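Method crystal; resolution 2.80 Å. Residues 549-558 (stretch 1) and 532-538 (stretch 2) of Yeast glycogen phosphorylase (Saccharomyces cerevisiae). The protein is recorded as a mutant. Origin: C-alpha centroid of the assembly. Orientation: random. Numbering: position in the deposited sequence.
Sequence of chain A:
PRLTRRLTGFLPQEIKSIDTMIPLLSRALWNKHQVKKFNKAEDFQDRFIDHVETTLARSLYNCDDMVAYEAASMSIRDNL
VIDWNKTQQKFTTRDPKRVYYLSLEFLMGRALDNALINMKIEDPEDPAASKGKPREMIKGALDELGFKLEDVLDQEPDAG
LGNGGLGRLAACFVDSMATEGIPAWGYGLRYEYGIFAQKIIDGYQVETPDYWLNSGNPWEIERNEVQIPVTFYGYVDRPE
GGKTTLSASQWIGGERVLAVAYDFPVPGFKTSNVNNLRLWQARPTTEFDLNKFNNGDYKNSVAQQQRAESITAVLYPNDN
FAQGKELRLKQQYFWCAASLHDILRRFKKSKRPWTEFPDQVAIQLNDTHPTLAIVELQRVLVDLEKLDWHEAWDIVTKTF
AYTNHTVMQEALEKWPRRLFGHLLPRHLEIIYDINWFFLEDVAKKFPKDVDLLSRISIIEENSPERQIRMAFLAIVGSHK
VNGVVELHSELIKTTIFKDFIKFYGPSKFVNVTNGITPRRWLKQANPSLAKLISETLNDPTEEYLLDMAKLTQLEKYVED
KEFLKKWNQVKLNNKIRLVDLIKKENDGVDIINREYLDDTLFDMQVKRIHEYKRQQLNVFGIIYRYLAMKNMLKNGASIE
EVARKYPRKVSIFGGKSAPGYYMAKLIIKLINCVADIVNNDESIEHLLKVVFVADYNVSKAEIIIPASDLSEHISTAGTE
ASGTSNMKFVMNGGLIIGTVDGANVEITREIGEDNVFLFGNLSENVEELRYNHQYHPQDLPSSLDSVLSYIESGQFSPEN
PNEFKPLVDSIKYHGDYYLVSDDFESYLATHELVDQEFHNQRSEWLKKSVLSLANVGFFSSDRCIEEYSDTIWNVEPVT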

ATOM      1  N   ALA A 549      -1.622  12.309 -42.144  1.00 22.07           N
ATOM      2  CA  ALA A 549      -1.358  12.692 -43.522  1.00 21.10           C
ATOM      3  C   ALA A 549      -2.103  13.955 -43.951  1.00 20.84           C
ATOM      4  O   ALA A 549      -1.551  14.789 -44.674  1.00 23.21           O
ATOM      5  CB  ALA A 549      -1.762  11.564 -44.447  1.00 26.42           C
ATOM      6  N   LYS A 550      -3.318  14.185 -43.456  1.00 18.15           N
ATOM      7  CA  LYS A 550      -4.050  15.387 -43.807  1.00 20.58           C
ATOM      8  C   LYS A 550      -3.348  16.679 -43.395  1.00 23.01           C
ATOM      9  O   LYS A 550      -3.686  17.747 -43.916  1.00 24.76           O
ATOM     10  CB  LYS A 550      -5.418  15.418 -43.158  1.00 22.70           C
ATOM     11  CG  LYS A 550      -6.318  14.234 -43.480  1.00 28.28           C
ATOM     12  CD  LYS A 550      -7.804  14.583 -43.397  1.00 38.78           C
ATOM     13  CE  LYS A 550      -8.282  15.189 -42.066  1.00 44.79           C
ATOM     14  NZ  LYS A 550      -9.638  15.710 -42.193  1.00 45.91           N
ATOM     15  N   LEU A 551      -2.347  16.672 -42.509  1.00 23.72           N
ATOM     16  CA  LEU A 551      -1.764  17.930 -42.078  1.00 26.21           C
ATOM     17  C   LEU A 551      -0.948  18.666 -43.129  1.00 24.23           C
ATOM     18  O   LEU A 551      -0.697  19.869 -42.987  1.00 24.09           O
ATOM     19  CB  LEU A 551      -0.931  17.683 -40.805  1.00 28.55           C
ATOM     20  CG  LEU A 551      -1.559  18.123 -39.456  1.00 26.21           C
ATOM     21  CD1 LEU A 551      -2.890  17.461 -39.234  1.00 23.17           C
ATOM     22  CD2 LEU A 551      -0.653  17.712 -38.315  1.00 30.52           C
ATOM     23  N   THR A 552      -0.643  18.027 -44.257  1.00 23.31           N
ATOM     24  CA  THR A 552       0.067  18.686 -45.344  1.00 22.67           C
ATOM     25  C   THR A 552      -0.742  19.843 -45.948  1.00 26.25           C
ATOM     26  O   THR A 552      -0.183  20.781 -46.524  1.00 27.68           O
ATOM     27  CB  THR A 552       0.423  17.645 -46.426  1.00 19.03           C
ATOM     28  OG1 THR A 552      -0.669  16.739 -46.565  1.00 26.40           O
ATOM     29  CG2 THR A 552       1.669  16.887 -46.074  1.00 12.80           C
ATOM     30  N   GLN A 553      -2.068  19.863 -45.756  1.00 28.29           N
ATOM     31  CA  GLN A 553      -2.923  20.951 -46.206  1.00 29.44           C
ATOM     32  C   GLN A 553      -2.510  22.252 -45.540  1.00 30.18           C
ATOM     33  O   GLN A 553      -2.697  23.321 -46.132  1.00 34.90           O
ATOM     34  CB  GLN A 553      -4.373  20.673 -45.865  1.00 33.13           C
ATOM     35  CG  GLN A 553      -5.365  21.680 -46.463  1.00 47.11           C
ATOM     36  CD  GLN A 553      -6.820  21.499 -46.019  1.00 55.22           C
ATOM     37  OE1 GLN A 553      -7.326  20.381 -45.891  1.00 57.37           O
ATOM     38  NE2 GLN A 553      -7.566  22.575 -45.771  1.00 54.88           N
ATOM     39  N   LEU A 554      -1.886  22.226 -44.358  1.00 29.67           N
ATOM     40  CA  LEU A 554      -1.476  23.456 -43.704  1.00 32.70           C
ATOM     41  C   LEU A 554      -0.501  24.243 -44.579  1.00 35.16           C
ATOM     42  O   LEU A 554      -0.485  25.477 -44.544  1.00 39.60           O
ATOM     43  CB  LEU A 554      -0.836  23.128 -42.359  1.00 31.73           C
ATOM     44  CG  LEU A 554      -1.725  22.553 -41.255  1.00 32.12           C
ATOM     45  CD1 LEU A 554      -0.834  21.876 -40.233  1.00 34.76           C
ATOM     46  CD2 LEU A 554      -2.565  23.643 -40.597  1.00 28.01           C
ATOM     47  N   GLU A 555       0.235  23.567 -45.469  1.00 35.27           N
ATOM     48  CA  GLU A 555       1.178  24.217 -46.370  1.00 37.14           C
ATOM     49  C   GLU A 555       0.580  25.306 -47.249  1.00 35.99           C
ATOM     50  O   GLU A 555       1.249  26.287 -47.578  1.00 32.86           O
ATOM     51  CB  GLU A 555       1.818  23.203 -47.310  1.00 44.59           C
ATOM     52  N   LYS A 556      -0.698  25.164 -47.608  1.00 34.69           N
ATOM     53  CA  LYS A 556      -1.378  26.170 -48.403  1.00 34.94           C
ATOM     54  C   LYS A 556      -1.427  27.509 -47.654  1.00 35.51           C
ATOM     55  O   LYS A 556      -1.067  28.581 -48.157  1.00 37.18           O
ATOM     56  CB  LYS A 556      -2.788  25.687 -48.686  1.00 35.06           C
ATOM     57  N   TYR A 557      -1.731  27.415 -46.363  1.00 34.66           N
ATOM     58  CA  TYR A 557      -1.935  28.582 -45.533  1.00 34.40           C
ATOM     59  C   TYR A 557      -0.620  29.149 -45.049  1.00 34.44           C
ATOM     60  O   TYR A 557      -0.632  30.110 -44.269  1.00 32.88           O
ATOM     61  CB  TYR A 557      -2.804  28.241 -44.317  1.00 37.34           C
ATOM     62  CG  TYR A 557      -4.123  27.556 -44.649  1.00 40.85           C
ATOM     63  CD1 TYR A 557      -4.110  26.185 -44.939  1.00 41.91           C
ATOM     64  CD2 TYR A 557      -5.328  28.266 -44.666  1.00 37.97           C
ATOM     65  CE1 TYR A 557      -5.285  25.515 -45.254  1.00 43.27           C
ATOM     66  CE2 TYR A 557      -6.518  27.592 -44.976  1.00 43.32           C
ATOM     67  CZ  TYR A 557      -6.485  26.219 -45.269  1.00 45.39           C
ATOM     68  OH  TYR A 557      -7.636  25.522 -45.599  1.00 49.66           O
ATOM     69  N   VAL A 558       0.518  28.624 -45.520  1.00 34.66           N
ATOM     70  CA  VAL A 558       1.805  29.149 -45.091  1.00 40.90           C
ATOM     71  C   VAL A 558       1.989  30.585 -45.563  1.00 44.34           C
ATOM     72  O   VAL A 558       2.505  31.437 -44.835  1.00 48.77           O
ATOM     73  CB  VAL A 558       2.967  28.287 -45.636  1.00 39.67           C
ATOM     74  CG1 VAL A 558       4.324  28.897 -45.293  1.00 37.23           C
ATOM     75  CG2 VAL A 558       2.910  26.915 -44.974  1.00 40.01           C
TER
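Stretch 2 532-538: LISETLN

Stretch 2 is the end of a helix. Residues 532 to 536 are helical, with Thr536 N hydrogen-bonded to Leu532 O at 2.8 Å. Asn538 leaves the helix with positive phi, and the turn closes as a Schellman motif. Residues 549 to 555 lie within a 3-10 segment, with hydrogen bonds such as Leu554 N to Leu551 O at 3.0 Å.

The helix end runs across stretch 1 rather than along it. The contacts are mostly between side chains, with some side chain against backbone; no hydrogen bond crosses. The nearest CA atoms are those of Gln553 and Leu537, 7.3 Å apart.

Leu537 is the main bump, with the largest covered area of any residue here. Its CA-to-CB bond points sideways, but the end of the side chain comes nearer to stretch 1. The hollow that receives it is lined by Lys550, Leu551, Gln553, Leu554 and Tyr557. Leu537 CD2 lies 3.7 Å from Lys550 O and 4.3 Å from Leu551 CA, so this methyl rests on backbone. Leu537 CD1 lies 3.7 Å from Leu554 CD2 and 4.1 Å from Tyr557 CE1. Gln553 CD packs 3.7 Å from Leu537 CG. Gln553 NE2 donates a hydrogen bond to Tyr557 OH at 3.0 Å.

One turn earlier, the CA-to-CB bond of Ile533 points toward stretch 1. Ile533 CG2 is 4.1 Å from Leu551 CD1, and Ile533 CG1 is 4.2 Å from Leu554 CD2. Leu554 CD2 is thus a bump in return: it enters the space bordered by Ile533, Thr536 and Leu537, and lies 3.9 Å from Thr536 OG1.

Tyr557 OH approaches Thr536 O at 3.5 Å, a contact only. The contact buries 378 Å² in all.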

ATOM      1  N   LEU A 532      -6.536  25.149 -33.404  1.00 21.73           N
ATOM      2  CA  LEU A 532      -6.205  25.923 -34.597  1.00 19.66           C
ATOM      3  C   LEU A 532      -6.297  25.101 -35.854  1.00 20.94           C
ATOM      4  O   LEU A 532      -6.918  25.557 -36.813  1.00 21.42           O
ATOM      5  CB  LEU A 532      -4.783  26.505 -34.541  1.00 22.03           C
ATOM      6  CG  LEU A 532      -4.231  27.391 -35.686  1.00 23.56           C
ATOM      7  CD1 LEU A 532      -5.167  28.539 -36.014  1.00 22.26           C
ATOM      8  CD2 LEU A 532      -2.920  28.003 -35.243  1.00 22.53           C
ATOM      9  N   ILE A 533      -5.714  23.898 -35.827  1.00 21.67           N
ATOM     10  CA  ILE A 533      -5.739  22.964 -36.947  1.00 17.54           C
ATOM     11  C   ILE A 533      -7.168  22.503 -37.191  1.00 20.66           C
ATOM     12  O   ILE A 533      -7.615  22.514 -38.339  1.00 24.57           O
ATOM     13  CB  ILE A 533      -4.798  21.785 -36.613  1.00 12.55           C
ATOM     14  CG1 ILE A 533      -3.389  22.281 -36.726  1.00 10.77           C
ATOM     15  CG2 ILE A 533      -4.975  20.610 -37.551  1.00 12.89           C
ATOM     16  CD1 ILE A 533      -2.368  21.251 -36.235  1.00 19.41           C
ATOM     17  N   SER A 534      -7.936  22.128 -36.164  1.00 22.42           N
ATOM     18  CA  SER A 534      -9.305  21.683 -36.385  1.00 25.10           C
ATOM     19  C   SER A 534     -10.127  22.826 -36.956  1.00 27.94           C
ATOM     20  O   SER A 534     -11.066  22.596 -37.717  1.00 35.41           O
ATOM     21  CB  SER A 534      -9.963  21.236 -35.094  1.00 20.71           C
ATOM     22  N   GLU A 535      -9.769  24.065 -36.638  1.00 30.90           N
ATOM     23  CA  GLU A 535     -10.405  25.237 -37.197  1.00 30.83           C
ATOM     24  C   GLU A 535      -9.957  25.418 -38.645  1.00 29.49           C
ATOM     25  O   GLU A 535     -10.786  25.315 -39.549  1.00 28.98           O
ATOM     26  CB  GLU A 535     -10.013  26.455 -36.400  1.00 30.38           C
ATOM     27  CG  GLU A 535     -11.187  27.261 -35.906  1.00 35.35           C
ATOM     28  CD  GLU A 535     -10.985  27.692 -34.459  1.00 40.27           C
ATOM     29  OE1 GLU A 535     -10.119  28.528 -34.180  1.00 38.16           O
ATOM     30  OE2 GLU A 535     -11.694  27.165 -33.605  1.00 46.24           O
ATOM     31  N   THR A 536      -8.671  25.563 -38.947  1.00 27.63           N
ATOM     32  CA  THR A 536      -8.258  25.922 -40.290  1.00 32.93           C
ATOM     33  C   THR A 536      -8.562  24.856 -41.321  1.00 33.43           C
ATOM     34  O   THR A 536      -9.104  25.128 -42.398  1.00 36.92           O
ATOM     35  CB  THR A 536      -6.764  26.255 -40.264  1.00 31.14           C
ATOM     36  OG1 THR A 536      -6.058  25.105 -39.832  1.00 40.24           O
ATOM     37  CG2 THR A 536      -6.487  27.417 -39.320  1.00 31.31           C
ATOM     38  N   LEU A 537      -8.266  23.619 -40.946  1.00 30.18           N
ATOM     39  CA  LEU A 537      -8.529  22.533 -41.840  1.00 28.96           C
ATOM     40  C   LEU A 537      -9.980  22.111 -41.780  1.00 30.56           C
ATOM     41  O   LEU A 537     -10.364  21.201 -42.514  1.00 31.81           O
ATOM     42  CB  LEU A 537      -7.582  21.392 -41.490  1.00 27.25           C
ATOM     43  CG  LEU A 537      -6.349  21.233 -42.381  1.00 25.11           C
ATOM     44  CD1 LEU A 537      -5.573  22.538 -42.510  1.00 24.16           C
ATOM     45  CD2 LEU A 537      -5.474  20.155 -41.779  1.00 25.56           C
ATOM     46  N   ASN A 538     -10.809  22.758 -40.944  1.00 32.52           N
ATOM     47  CA  ASN A 538     -12.248  22.485 -40.832  1.00 36.00           C
ATOM     48  C   ASN A 538     -12.534  21.020 -40.534  1.00 34.29           C
ATOM     49  O   ASN A 538     -13.305  20.328 -41.213  1.00 34.25           O
ATOM     50  CB  ASN A 538     -12.962  22.886 -42.134  1.00 43.60           C
ATOM     51  CG  ASN A 538     -14.479  23.009 -42.046  1.00 51.56           C
ATOM     52  OD1 ASN A 538     -15.026  23.967 -42.586  1.00 59.04           O
ATOM     53  ND2 ASN A 538     -15.301  22.137 -41.474  1.00 53.26           N
TER